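Local coordinates for protein Nrps/pks (Streptomyces albus, PDB 4OPF) that probably catalyses decarboxylative Claisen-type chain extension as a ketosynthase domain of the "AT-less" type I polyketide synthase that makes oxazolomycin, at residues 241-245 and 416-420. Residues are numbered along the deposited sequence; the frame is centred on the assembly and turned at random.
Sequences AGDRV and GRRAP
Three residues, Arg244, Arg418 and Gly242, account for most of the 338 Å² buried where the turn at 241-245 meets the C-terminal segment 416-420. Gly242 ends helix 235-241 in a Schellman motif (phi/psi 71/27), after which Asp243 to Val245 run extended into strand 247-256. Segment 416-420 bends at Arg417, closed by a weak Arg418 N to Gly416 O bond (3.5 Å), and is extended from Arg418 to Pro420. Gly416 lies over Arg244 (CA atoms 4.6 Å apart), Arg417 over Gly242 and Arg418 over Asp243 (both 5.4 Å). The backbones touch without direct hydrogen bonding: Gly242 O approaches Arg418 N at 3.1 Å, but at a poor angle, and a water bridges Asp243 O (2.9 Å) and Gly416 N (2.8 Å).

Arg244, with chi1 to chi3 m, t and p, lays its side chain along 418-420. Its CG meets Arg418 O at 3.2 Å, and Pro420 CG covers one face of its guanidinium, whose NH1 forms a salt bridge to Asp94. Arg418 directs its CB toward the turn; with chi1 and chi2 both t and chi3 between wells at -126°, its CD packs 3.6 Å from Asp243 OD1, and NE forms a long salt bridge to the same OD1 at 3.7 Å. Arg418 NH2 has its strongest polar partner in Gly96 O and also forms a salt bridge to Glu101; Tyr97 adds a cation-pi contact. Asp243 OD1 hydrogen-bonds with Tyr97 OH and OD2 forms a salt bridge with Lys233.

Centred about 22 Å from the chain centre, this surface contact docks the ketosynthase's C-terminal tail against a Schellman-capped helix-to-strand connection, where the chain returns to the mixed central sheet of its thiolase-type fold.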
loop_
_atom_site.group_PDB
_atom_site.type_symbol
_atom_site.label_atom_id
_atom_site.label_comp_id
_atom_site.label_asym_id
_atom_site.label_seq_id
_atom_site.Cartn_x
_atom_site.Cartn_y
_atom_site.Cartn_z
ATOM N N ALA A 241 -20.070 5.414 -19.103
ATOM C CA ALA A 241 -21.086 5.917 -18.186
ATOM C C ALA A 241 -21.399 7.377 -18.385
ATOM O O ALA A 241 -22.223 7.918 -17.683
ATOM C CB ALA A 241 -20.681 5.669 -16.740
ATOM N N GLY A 242 -20.733 8.044 -19.314
ATOM C CA GLY A 242 -20.905 9.465 -19.469
ATOM C C GLY A 242 -20.297 10.302 -18.349
ATOM O O GLY A 242 -20.741 11.435 -18.127
ATOM N N ASP A 243 -19.260 9.790 -17.679
ATOM C CA ASP A 243 -18.626 10.569 -16.622
ATOM C C ASP A 243 -17.881 11.760 -17.171
ATOM O O ASP A 243 -17.397 11.742 -18.291
ATOM C CB ASP A 243 -17.667 9.712 -15.785
ATOM C CG ASP A 243 -18.390 8.633 -14.982
ATOM O OD1 ASP A 243 -19.535 8.865 -14.496
ATOM O OD2 ASP A 243 -17.824 7.528 -14.850
ATOM N N ARG A 244 -17.703 12.768 -16.337
ATOM C CA ARG A 244 -16.730 13.821 -16.610
ATOM C C ARG A 244 -15.318 13.192 -16.638
ATOM O O ARG A 244 -15.035 12.218 -15.903
ATOM C CB ARG A 244 -16.809 14.863 -15.493
ATOM C CG ARG A 244 -18.224 15.387 -15.187
ATOM C CD ARG A 244 -18.201 16.473 -14.133
ATOM N NE ARG A 244 -17.696 17.720 -14.674
ATOM C CZ ARG A 244 -17.176 18.708 -13.969
ATOM N NH1 ARG A 244 -17.035 18.599 -12.664
ATOM N NH2 ARG A 244 -16.751 19.805 -14.592
ATOM N N VAL A 245 -14.460 13.632 -17.544
ATOM C CA VAL A 245 -13.101 13.184 -17.558
ATOM C C VAL A 245 -12.262 14.424 -17.582
ATOM O O VAL A 245 -12.131 15.047 -18.619
ATOM C CB VAL A 245 -12.775 12.351 -18.807
ATOM C CG1 VAL A 245 -11.299 11.977 -18.789
ATOM C CG2 VAL A 245 -13.635 11.095 -18.883
ATOM N N GLY A 416 -18.512 13.081 -21.576
ATOM C CA GLY A 416 -18.399 14.338 -20.861
ATOM C C GLY A 416 -19.623 14.777 -20.060
ATOM O O GLY A 416 -19.462 15.582 -19.148
ATOM N N ARG A 417 -20.816 14.225 -20.363
ATOM C CA ARG A 417 -22.136 14.706 -19.857
ATOM C C ARG A 417 -22.792 13.969 -18.634
ATOM O O ARG A 417 -23.803 13.278 -18.753
ATOM C CB ARG A 417 -23.137 14.747 -21.023
ATOM C CG ARG A 417 -23.249 13.444 -21.815
ATOM C CD ARG A 417 -24.590 13.305 -22.544
ATOM N NE ARG A 417 -24.486 12.526 -23.787
ATOM C CZ ARG A 417 -25.515 12.050 -24.498
ATOM N NH1 ARG A 417 -25.282 11.365 -25.617
ATOM N NH2 ARG A 417 -26.774 12.242 -24.110
ATOM N N ARG A 418 -22.143 14.091 -17.484
ATOM C CA ARG A 418 -22.738 13.999 -16.164
ATOM C C ARG A 418 -22.363 15.371 -15.613
ATOM O O ARG A 418 -21.298 15.877 -15.899
ATOM C CB ARG A 418 -22.051 12.925 -15.322
ATOM C CG ARG A 418 -22.881 12.334 -14.201
ATOM C CD ARG A 418 -22.163 11.193 -13.505
ATOM N NE ARG A 418 -22.956 9.969 -13.450
ATOM C CZ ARG A 418 -23.804 9.606 -12.476
ATOM N NH1 ARG A 418 -24.433 8.448 -12.576
ATOM N NH2 ARG A 418 -24.048 10.345 -11.393
ATOM N N ALA A 419 -23.235 15.998 -14.855
ATOM C CA ALA A 419 -22.996 17.367 -14.424
ATOM C C ALA A 419 -22.576 17.339 -12.966
ATOM O O ALA A 419 -23.092 16.542 -12.206
ATOM C CB ALA A 419 -24.286 18.170 -14.560
ATOM N N PRO A 420 -21.700 18.258 -12.564
ATOM C CA PRO A 420 -21.377 18.357 -11.151
ATOM C C PRO A 420 -22.595 18.666 -10.269
ATOM O O PRO A 420 -23.470 19.381 -10.693
ATOM C CB PRO A 420 -20.353 19.496 -11.100
ATOM C CG PRO A 420 -20.563 20.309 -12.352
ATOM C CD PRO A 420 -21.203 19.405 -13.357
HETATM O O HOH W 1 -17.043 10.751 -21.022
#